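Hypothetical protein Atu0120 (Agrobacterium tumefaciens, PDB 2I6H) is of unknown function but adopts an all-helical fold as a member of the bacterial DUF924 family. Local coordinates at residues V35-K40 and N55-R60; L86-D91 and R132-L137; G100-Y105 and N183-R188. All coordinates share one frame; numbering follows the deposited sequence. Where two conformers were deposited one is given.

Contact 1. Residues V35-K40 and N55-R60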
loop_
_atom_site.group_PDB
_atom_site.type_symbol
_atom_site.label_atom_id
_atom_site.label_comp_id
_atom_site.label_asym_id
_atom_site.label_seq_id
_atom_site.Cartn_x
_atom_site.Cartn_y
_atom_site.Cartn_z
ATOM N N VAL A 35 -19.927 -5.280 8.121
ATOM C CA VAL A 35 -19.374 -5.293 6.770
ATOM C C VAL A 35 -19.809 -4.032 6.004
ATOM O O VAL A 35 -18.968 -3.360 5.377
ATOM C CB VAL A 35 -19.721 -6.605 6.011
ATOM C CG1 VAL A 35 -19.233 -6.507 4.526
ATOM C CG2 VAL A 35 -19.041 -7.831 6.727
ATOM N N ASP A 36 -21.096 -3.689 6.098
ATOM C CA ASP A 36 -21.621 -2.440 5.478
ATOM C C ASP A 36 -20.849 -1.191 5.959
ATOM O O ASP A 36 -20.488 -0.316 5.181
ATOM C CB ASP A 36 -23.098 -2.277 5.824
ATOM C CG ASP A 36 -24.001 -3.134 4.970
ATOM O OD1 ASP A 36 -23.495 -3.782 4.021
ATOM O OD2 ASP A 36 -25.212 -3.148 5.256
ATOM N N PHE A 37 -20.657 -1.099 7.268
ATOM C CA PHE A 37 -19.871 -0.011 7.864
ATOM C C PHE A 37 -18.444 0.053 7.249
ATOM O O PHE A 37 -17.951 1.125 6.891
ATOM C CB PHE A 37 -19.791 -0.249 9.375
ATOM C CG PHE A 37 -18.741 0.595 10.085
ATOM C CD1 PHE A 37 -19.050 1.857 10.596
ATOM C CD2 PHE A 37 -17.447 0.101 10.276
ATOM C CE1 PHE A 37 -18.062 2.620 11.264
ATOM C CE2 PHE A 37 -16.455 0.873 10.938
ATOM C CZ PHE A 37 -16.772 2.114 11.424
ATOM N N TRP A 38 -17.792 -1.102 7.167
ATOM C CA TRP A 38 -16.428 -1.179 6.610
ATOM C C TRP A 38 -16.407 -0.725 5.133
ATOM O O TRP A 38 -15.517 0.080 4.715
ATOM C CB TRP A 38 -15.897 -2.590 6.761
ATOM C CG TRP A 38 -14.335 -2.677 6.717
ATOM C CD1 TRP A 38 -13.570 -3.228 5.728
ATOM C CD2 TRP A 38 -13.420 -2.170 7.694
ATOM N NE1 TRP A 38 -12.230 -3.111 6.025
ATOM C CE2 TRP A 38 -12.105 -2.477 7.234
ATOM C CE3 TRP A 38 -13.579 -1.501 8.924
ATOM C CZ2 TRP A 38 -10.956 -2.117 7.943
ATOM C CZ3 TRP A 38 -12.428 -1.162 9.648
ATOM C CH2 TRP A 38 -11.135 -1.478 9.155
ATOM N N LYS A 39 -17.346 -1.241 4.340
ATOM C CA LYS A 39 -17.389 -0.904 2.905
ATOM C C LYS A 39 -17.623 0.600 2.717
ATOM O O LYS A 39 -16.955 1.270 1.913
ATOM C CB LYS A 39 -18.467 -1.737 2.210
ATOM C CG LYS A 39 -18.107 -3.261 2.097
ATOM C CD LYS A 39 -19.284 -3.945 1.345
ATOM C CE LYS A 39 -19.136 -5.431 1.190
ATOM N NZ LYS A 39 -20.412 -6.139 0.675
ATOM N N LYS A 40 -18.527 1.148 3.524
ATOM C CA LYS A 40 -18.860 2.584 3.433
ATOM C C LYS A 40 -17.658 3.454 3.784
ATOM O O LYS A 40 -17.379 4.440 3.071
ATOM C CB LYS A 40 -20.037 2.905 4.329
ATOM C CG LYS A 40 -20.613 4.309 4.102
ATOM C CD LYS A 40 -21.875 4.475 4.970
ATOM C CE LYS A 40 -22.637 5.732 4.601
ATOM N NZ LYS A 40 -21.873 6.963 4.905
ATOM N N ASN A 55 -13.039 6.430 16.851
ATOM C CA ASN A 55 -14.189 6.747 17.726
ATOM C C ASN A 55 -15.464 6.119 17.189
ATOM O O ASN A 55 -16.273 5.515 17.923
ATOM C CB ASN A 55 -14.417 8.267 17.766
ATOM C CG ASN A 55 -13.760 8.939 18.950
ATOM O OD1 ASN A 55 -12.612 8.683 19.257
ATOM N ND2 ASN A 55 -14.486 9.850 19.591
ATOM N N HIS A 56 -15.672 6.311 15.897
ATOM C CA HIS A 56 -16.854 5.848 15.257
ATOM C C HIS A 56 -16.965 4.297 15.317
ATOM O O HIS A 56 -18.028 3.736 15.636
ATOM C CB HIS A 56 -16.813 6.389 13.810
ATOM C CG HIS A 56 -18.041 6.112 13.011
ATOM N ND1 HIS A 56 -18.100 6.341 11.652
ATOM C CD2 HIS A 56 -19.263 5.638 13.373
ATOM C CE1 HIS A 56 -19.307 6.025 11.210
ATOM N NE2 HIS A 56 -20.028 5.583 12.231
ATOM N N PHE A 57 -15.870 3.627 14.982
ATOM C CA PHE A 57 -15.798 2.156 14.971
ATOM C C PHE A 57 -16.101 1.674 16.400
ATOM O O PHE A 57 -16.887 0.759 16.617
ATOM C CB PHE A 57 -14.384 1.788 14.522
ATOM C CG PHE A 57 -14.203 0.372 14.045
ATOM C CD1 PHE A 57 -15.274 -0.534 13.960
ATOM C CD2 PHE A 57 -12.914 -0.052 13.666
ATOM C CE1 PHE A 57 -15.064 -1.863 13.522
ATOM C CE2 PHE A 57 -12.707 -1.352 13.226
ATOM C CZ PHE A 57 -13.786 -2.262 13.161
ATOM N N HIS A 58 -15.504 2.328 17.380
ATOM C CA HIS A 58 -15.737 1.941 18.781
ATOM C C HIS A 58 -17.209 2.148 19.224
ATOM O O HIS A 58 -17.806 1.256 19.869
ATOM C CB HIS A 58 -14.794 2.732 19.690
ATOM C CG HIS A 58 -14.869 2.327 21.125
ATOM N ND1 HIS A 58 -15.829 2.819 21.983
ATOM C CD2 HIS A 58 -14.120 1.449 21.848
ATOM C CE1 HIS A 58 -15.651 2.286 23.185
ATOM N NE2 HIS A 58 -14.625 1.447 23.124
ATOM N N ASP A 59 -17.782 3.312 18.882
ATOM C CA ASP A 59 -19.181 3.594 19.200
ATOM C C ASP A 59 -20.119 2.515 18.654
ATOM O O ASP A 59 -21.036 2.064 19.364
ATOM C CB ASP A 59 -19.583 4.986 18.690
ATOM C CG ASP A 59 -21.031 5.359 19.033
ATOM O OD1 ASP A 59 -21.483 5.130 20.173
ATOM O OD2 ASP A 59 -21.718 5.930 18.155
ATOM N N ARG A 60 -19.901 2.101 17.414
ATOM C CA ARG A 60 -20.747 1.081 16.762
ATOM C C ARG A 60 -20.533 -0.334 17.356
ATOM O O ARG A 60 -21.513 -1.024 17.675
ATOM C CB ARG A 60 -20.477 1.037 15.245
ATOM C CG ARG A 60 -20.960 2.280 14.449
ATOM C CD ARG A 60 -22.469 2.417 14.283
ATOM N NE ARG A 60 -23.190 1.209 13.888
ATOM C CZ ARG A 60 -23.468 0.809 12.643
ATOM N NH1 ARG A 60 -23.071 1.497 11.575
ATOM N NH2 ARG A 60 -24.176 -0.310 12.467
#

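Contact 2. Residues L86-D91 and R132-L137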
loop_
_atom_site.group_PDB
_atom_site.type_symbol
_atom_site.label_atom_id
_atom_site.label_comp_id
_atom_site.label_asym_id
_atom_site.label_seq_id
_atom_site.Cartn_x
_atom_site.Cartn_y
_atom_site.Cartn_z
ATOM N N LEU A 86 -15.861 -11.128 11.449
ATOM C CA LEU A 86 -14.970 -11.631 12.515
ATOM C C LEU A 86 -13.545 -11.048 12.397
ATOM O O LEU A 86 -12.958 -10.647 13.413
ATOM C CB LEU A 86 -14.910 -13.152 12.524
ATOM C CG LEU A 86 -16.185 -13.876 12.986
ATOM C CD1 LEU A 86 -15.957 -15.388 12.876
ATOM C CD2 LEU A 86 -16.564 -13.461 14.461
HETATM N N MSE A 87 -13.003 -11.008 11.181
HETATM C CA MSE A 87 -11.655 -10.477 10.958
HETATM C C MSE A 87 -11.624 -9.002 11.397
HETATM O O MSE A 87 -10.690 -8.548 12.087
HETATM C CB MSE A 87 -11.278 -10.514 9.466
HETATM C CG MSE A 87 -11.316 -11.829 8.802
HETATM SE SE MSE A 87 -10.021 -13.097 9.654
HETATM C CE MSE A 87 -11.277 -14.044 10.749
ATOM N N LEU A 88 -12.662 -8.268 11.014
ATOM C CA LEU A 88 -12.744 -6.827 11.287
ATOM C C LEU A 88 -12.857 -6.593 12.781
ATOM O O LEU A 88 -12.216 -5.678 13.338
ATOM C CB LEU A 88 -13.923 -6.227 10.541
ATOM C CG LEU A 88 -13.766 -6.315 9.026
ATOM C CD1 LEU A 88 -15.037 -5.699 8.402
ATOM C CD2 LEU A 88 -12.496 -5.627 8.513
ATOM N N LEU A 89 -13.616 -7.441 13.466
ATOM C CA LEU A 89 -13.715 -7.305 14.934
ATOM C C LEU A 89 -12.458 -7.726 15.720
ATOM O O LEU A 89 -12.147 -7.135 16.779
ATOM C CB LEU A 89 -14.868 -8.156 15.425
ATOM C CG LEU A 89 -16.258 -7.655 15.000
ATOM C CD1 LEU A 89 -17.273 -8.672 15.478
ATOM C CD2 LEU A 89 -16.542 -6.231 15.639
ATOM N N LEU A 90 -11.756 -8.759 15.231
ATOM C CA LEU A 90 -10.699 -9.394 16.044
ATOM C C LEU A 90 -9.274 -9.025 15.640
ATOM O O LEU A 90 -8.347 -9.148 16.460
ATOM C CB LEU A 90 -10.859 -10.912 16.089
ATOM C CG LEU A 90 -12.169 -11.375 16.749
ATOM C CD1 LEU A 90 -12.335 -12.846 16.533
ATOM C CD2 LEU A 90 -12.185 -11.010 18.275
ATOM N N ASP A 91 -9.119 -8.525 14.414
ATOM C CA ASP A 91 -7.837 -8.076 13.896
ATOM C C ASP A 91 -7.782 -6.556 13.685
ATOM O O ASP A 91 -6.773 -5.923 14.023
ATOM C CB ASP A 91 -7.513 -8.813 12.569
ATOM C CG ASP A 91 -6.144 -8.393 11.991
ATOM O OD1 ASP A 91 -5.090 -8.860 12.508
ATOM O OD2 ASP A 91 -6.150 -7.566 11.047
ATOM N N ARG A 132 -10.452 -8.976 0.354
ATOM C CA ARG A 132 -9.744 -10.238 0.603
ATOM C C ARG A 132 -8.605 -10.128 1.626
ATOM O O ARG A 132 -8.403 -11.037 2.455
ATOM C CB ARG A 132 -9.208 -10.697 -0.761
ATOM C CG ARG A 132 -8.861 -12.111 -0.861
ATOM C CD ARG A 132 -8.991 -12.548 -2.370
ATOM N NE ARG A 132 -10.367 -12.579 -2.890
ATOM C CZ ARG A 132 -10.685 -12.525 -4.186
ATOM N NH1 ARG A 132 -9.725 -12.416 -5.097
ATOM N NH2 ARG A 132 -11.940 -12.588 -4.595
ATOM N N VAL A 133 -7.841 -9.038 1.543
ATOM C CA VAL A 133 -6.678 -8.860 2.414
ATOM C C VAL A 133 -7.022 -8.953 3.926
ATOM O O VAL A 133 -6.168 -9.290 4.743
ATOM C CB VAL A 133 -5.902 -7.556 2.094
ATOM C CG1 VAL A 133 -6.700 -6.355 2.496
ATOM C CG2 VAL A 133 -4.476 -7.598 2.780
ATOM N N PHE A 134 -8.260 -8.607 4.288
ATOM C CA PHE A 134 -8.651 -8.713 5.723
ATOM C C PHE A 134 -8.635 -10.124 6.326
ATOM O O PHE A 134 -8.514 -10.273 7.561
ATOM C CB PHE A 134 -9.925 -7.898 5.983
ATOM C CG PHE A 134 -9.728 -6.466 5.599
ATOM C CD1 PHE A 134 -8.922 -5.658 6.407
ATOM C CD2 PHE A 134 -10.185 -5.963 4.360
ATOM C CE1 PHE A 134 -8.619 -4.336 6.060
ATOM C CE2 PHE A 134 -9.877 -4.604 3.977
ATOM C CZ PHE A 134 -9.094 -3.809 4.843
ATOM N N PHE A 135 -8.750 -11.155 5.467
ATOM C CA PHE A 135 -8.554 -12.541 5.889
ATOM C C PHE A 135 -7.054 -12.878 6.045
ATOM O O PHE A 135 -6.715 -13.899 6.641
ATOM C CB PHE A 135 -9.183 -13.518 4.856
ATOM C CG PHE A 135 -10.669 -13.503 4.855
ATOM C CD1 PHE A 135 -11.392 -14.184 5.847
ATOM C CD2 PHE A 135 -11.371 -12.787 3.887
ATOM C CE1 PHE A 135 -12.828 -14.165 5.869
ATOM C CE2 PHE A 135 -12.797 -12.785 3.868
ATOM C CZ PHE A 135 -13.527 -13.475 4.887
ATOM N N TYR A 136 -6.164 -12.045 5.503
ATOM C CA TYR A 136 -4.712 -12.382 5.459
ATOM C C TYR A 136 -3.918 -11.600 6.502
ATOM O O TYR A 136 -2.859 -12.040 6.982
ATOM C CB TYR A 136 -4.161 -12.094 4.048
ATOM C CG TYR A 136 -4.944 -12.776 2.927
ATOM C CD1 TYR A 136 -5.706 -13.951 3.161
ATOM C CD2 TYR A 136 -4.875 -12.264 1.621
ATOM C CE1 TYR A 136 -6.405 -14.564 2.078
ATOM C CE2 TYR A 136 -5.563 -12.860 0.553
ATOM C CZ TYR A 136 -6.312 -14.005 0.793
ATOM O OH TYR A 136 -6.991 -14.600 -0.262
ATOM N N LEU A 137 -4.431 -10.413 6.847
ATOM C CA LEU A 137 -3.741 -9.557 7.805
ATOM C C LEU A 137 -3.440 -10.252 9.157
ATOM O O LEU A 137 -2.381 -9.973 9.743
ATOM C CB LEU A 137 -4.484 -8.210 8.001
ATOM C CG LEU A 137 -4.446 -7.302 6.748
ATOM C CD1 LEU A 137 -5.325 -6.081 6.995
ATOM C CD2 LEU A 137 -3.000 -6.861 6.496
HETATM O O HOH W 1 -8.229 -7.984 9.098
#

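Contact 3. Residues G100-Y105 and N183-R188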
loop_
_atom_site.group_PDB
_atom_site.type_symbol
_atom_site.label_atom_id
_atom_site.label_comp_id
_atom_site.label_asym_id
_atom_site.label_seq_id
_atom_site.Cartn_x
_atom_site.Cartn_y
_atom_site.Cartn_z
ATOM N N GLY A 100 -1.844 1.737 21.639
ATOM C CA GLY A 100 -0.891 2.032 22.722
ATOM C C GLY A 100 -0.964 1.107 23.919
ATOM O O GLY A 100 -0.281 1.347 24.934
ATOM N N THR A 101 -1.782 0.050 23.821
ATOM C CA THR A 101 -1.964 -0.920 24.904
ATOM C C THR A 101 -1.845 -2.370 24.459
ATOM O O THR A 101 -1.997 -2.690 23.256
ATOM C CB THR A 101 -3.345 -0.775 25.643
ATOM O OG1 THR A 101 -4.394 -1.354 24.859
ATOM C CG2 THR A 101 -3.687 0.692 25.944
ATOM N N ALA A 102 -1.651 -3.254 25.443
ATOM C CA ALA A 102 -1.528 -4.686 25.157
ATOM C C ALA A 102 -2.840 -5.251 24.591
ATOM O O ALA A 102 -2.828 -6.332 23.988
ATOM C CB ALA A 102 -1.109 -5.448 26.418
ATOM N N HIS A 103 -3.952 -4.518 24.793
ATOM C CA HIS A 103 -5.252 -4.906 24.234
ATOM C C HIS A 103 -5.198 -4.944 22.701
ATOM O O HIS A 103 -5.979 -5.657 22.106
ATOM C CB HIS A 103 -6.375 -3.987 24.694
ATOM C CG HIS A 103 -6.641 -4.068 26.172
ATOM N ND1 HIS A 103 -7.191 -5.182 26.776
ATOM C CD2 HIS A 103 -6.375 -3.186 27.168
ATOM C CE1 HIS A 103 -7.323 -4.956 28.079
ATOM N NE2 HIS A 103 -6.813 -3.758 28.348
HETATM N N MSE A 104 -4.273 -4.203 22.100
HETATM C CA MSE A 104 -4.169 -4.203 20.624
HETATM C C MSE A 104 -3.914 -5.616 20.050
HETATM O O MSE A 104 -4.337 -5.912 18.895
HETATM C CB MSE A 104 -3.033 -3.302 20.174
HETATM C CG MSE A 104 -3.465 -1.938 19.962
HETATM SE SE MSE A 104 -1.847 -1.050 19.162
HETATM C CE MSE A 104 -0.589 -1.288 20.525
ATOM N N TYR A 105 -3.273 -6.496 20.854
ATOM C CA TYR A 105 -2.837 -7.833 20.374
ATOM C C TYR A 105 -3.613 -8.986 21.014
ATOM O O TYR A 105 -3.418 -10.159 20.636
ATOM C CB TYR A 105 -1.313 -8.024 20.633
ATOM C CG TYR A 105 -0.530 -6.793 20.224
ATOM C CD1 TYR A 105 -0.543 -6.361 18.891
ATOM C CD2 TYR A 105 0.162 -6.023 21.159
ATOM C CE1 TYR A 105 0.125 -5.185 18.486
ATOM C CE2 TYR A 105 0.830 -4.860 20.761
ATOM C CZ TYR A 105 0.815 -4.464 19.425
ATOM O OH TYR A 105 1.461 -3.333 18.990
ATOM N N ASN A 183 7.684 -4.231 22.047
ATOM C CA ASN A 183 8.440 -4.602 23.274
ATOM C C ASN A 183 8.054 -3.783 24.493
ATOM O O ASN A 183 7.884 -4.343 25.591
ATOM C CB ASN A 183 9.960 -4.512 23.037
ATOM C CG ASN A 183 10.463 -5.578 22.125
ATOM O OD1 ASN A 183 9.704 -6.481 21.727
ATOM N ND2 ASN A 183 11.756 -5.503 21.784
ATOM N N GLY A 184 7.873 -2.472 24.305
ATOM C CA GLY A 184 7.514 -1.599 25.431
ATOM C C GLY A 184 6.165 -1.985 26.001
ATOM O O GLY A 184 5.996 -2.160 27.219
ATOM N N ILE A 185 5.188 -2.126 25.108
ATOM C CA ILE A 185 3.813 -2.424 25.512
ATOM C C ILE A 185 3.729 -3.824 26.166
ATOM O O ILE A 185 2.931 -4.064 27.089
ATOM C CB ILE A 185 2.875 -2.394 24.268
ATOM C CG1 ILE A 185 2.702 -0.963 23.771
ATOM C CG2 ILE A 185 1.508 -3.010 24.590
ATOM C CD1 ILE A 185 2.188 -0.904 22.309
ATOM N N LEU A 186 4.537 -4.749 25.670
ATOM C CA LEU A 186 4.508 -6.116 26.184
ATOM C C LEU A 186 5.527 -6.383 27.295
ATOM O O LEU A 186 5.644 -7.522 27.760
ATOM C CB LEU A 186 4.699 -7.114 25.048
ATOM C CG LEU A 186 3.534 -7.141 24.020
ATOM C CD1 LEU A 186 3.906 -8.105 22.922
ATOM C CD2 LEU A 186 2.144 -7.511 24.614
ATOM N N LEU A 187 6.295 -5.365 27.680
ATOM C CA LEU A 187 7.287 -5.518 28.765
ATOM C C LEU A 187 8.336 -6.600 28.463
ATOM O O LEU A 187 8.733 -7.367 29.352
ATOM C CB LEU A 187 6.591 -5.762 30.136
ATOM C CG LEU A 187 5.807 -4.592 30.736
ATOM C CD1 LEU A 187 4.421 -4.491 30.140
ATOM C CD2 LEU A 187 5.651 -4.773 32.245
ATOM N N ARG A 188 8.784 -6.641 27.206
ATOM C CA ARG A 188 9.863 -7.522 26.773
ATOM C C ARG A 188 11.150 -6.753 26.707
ATOM O O ARG A 188 11.176 -5.566 26.359
ATOM C CB ARG A 188 9.573 -8.092 25.367
ATOM C CG ARG A 188 8.173 -8.573 25.234
ATOM C CD ARG A 188 7.943 -9.411 23.983
ATOM N NE ARG A 188 7.950 -8.646 22.740
ATOM C CZ ARG A 188 7.256 -9.017 21.658
ATOM N NH1 ARG A 188 7.307 -8.290 20.545
ATOM N NH2 ARG A 188 6.491 -10.114 21.700
#

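Contact 1. Residues V35-K40 and N55-R60
Phe-37 meets His-56 and Phe-57 in an aromatic cluster, joined by Trp-38, that spans two nearly antiparallel helices, 29-41 and 51-69. The local axes stand 11.9 Å apart at an angle of 169°, a wide spacing that large rings can bridge. Phe-37 reaches into the gap: with CG anti to the backbone N (chi1 166°), its ring extends toward the other helix. There it makes a T-shaped pair with His-56, its edge placing CE1 over the centre of the imidazole face, 3.6 Å from His-56 CE1, with the planes 82° apart. The same ring meets Phe-57 quite differently, the two planes running near parallel but slid apart until they barely overlap; Phe-37 CE2 comes within 3.5 Å of Phe-57 CD1. Trp-38 reaches Phe-57 with the far end of its indole, CZ3 lying 3.6 Å from Phe-57 CE2.

Phenylalanines suit the buried middle, while the half-polar His-56 sits at the exposed margin. Arg-60 is exposed too, and its bent chain brings NH1 to 4.2 Å from Phe-37 CD1.

Farther out, Phe-61 and Phe-93 make edge-to-face pairs with Phe-37 and Phe-57 respectively. Trp-46 stacks on Trp-38, and a hydrogen bond joins Trp-46 NE1 to the backbone carbonyl O of Trp-38.

Contact 2. Residues L86-D91 and R132-L137
A Met-aromatic contact between Met-87 and Phe-135 joins helix 80-97 to the irregular turn that links helices 129-132 and 137-140, close to the centre of the chain. Met-87 is present as selenomethionine, and its SE lies 5.2 Å from the centroid of the Phe-135 ring, 54° off the ring normal. In Met-87, chi1 (-58°) sets CG beside the backbone N, and the bend at chi2 (-61°) places SE near the turn. Met-87 CG packs 3.8 Å from Phe-135 CD1, while Met-87 CB rests 3.4 Å from the carbonyl O of Phe-134. A long, flexible side chain suits this place, following the uneven surface of backbone and ring.

The next residue, Leu-88, brings its CD2 branch to the Phe-134 ring, 4.1 Å from Phe-134 CG. Phe-134 also makes edge-to-face pairs with Trp-38 and Trp-46, which makes it a meeting point for aromatic groups.

The polar part of the contact runs through a water. It donates one hydrogen bond to Asp-91 OD2 at 2.9 Å and another to Phe-134 O at 2.8 Å, satisfying a carbonyl in a turn that lacks regular helical bonding; it lies in the plane of the Phe-134 ring, at its edge. The other carboxylate oxygen, Asp-91 OD1, is hydrogen-bonded to His-141 ND1. The water and His-141 thus each engage one oxygen of the buried carboxylate, and Leu-137 CB packs 3.5 Å from Asp-91 OD2. Apolar side chains surround one water-bridged acid, at a junction of helix and turn in the core of an all-helical fold.

Contact 3. Residues G100-Y105 and N183-R188
Ile-185 is the bump of this surface contact, and the turn 100-105 supplies the hollow. Its two branches enter separately. CG2 presses on the backbone, 3.3 Å from Ala-102 N, while CG1 passes 3.9 Å from the carbonyl O of Gly-100 and carries CD1 on to the selenomethionine Met-104. There Met-104 CE and Ile-185 CD1 are only 3.3 Å apart, tighter than usual for two carbons, so the exact placing of these methyls is a little doubtful. Tyr-105 forms another wall: Ile-185 CG2 lies at the edge of its ring, near its plane, 4.3 Å from CE2, whereas Met-104 CB covers one face. A beta-branched residue suits the hollow because it offers two arms from one stem.

Leu-186 adds a second, looser bump, its CD2 standing 4.3 Å from both Ala-102 CB and Tyr-105 CD2. Its other branch, CD1, lies over one face of the Arg-188 guanidinium, offset toward its rim. That arginine grips Asn-183 OD1 side-on, with NE at 3.0 Å and NH1 at 3.2 Å, joining the residue just past the short helix back to its start; its NH2 forms a salt bridge with Glu-143. The helix closes at Leu-187, with positive phi, in a Schellman motif.

How the contacts relate
Contacts 1 and 2 form one continuous region, their centres about 14 Å apart: Trp-38 of contact 1 touches both Leu-88 and Phe-134 of contact 2, and Phe-57 packs on the backbone of Leu-88. Helix 80-97, the next helix after 51-69, carries the first segment of contact 2. Contact 1 closes along the chain before the others open, whereas contacts 2 and 3 alternate their segments. Contact 3 lies at the surface, about 20 Å from contact 2 centre to centre, and joins the loop after helix 80-97 to the short helix 183-186, the last but one in the chain. Helix 80-97 and the loop after it thus run from the aromatic cluster to the region near the C-terminus.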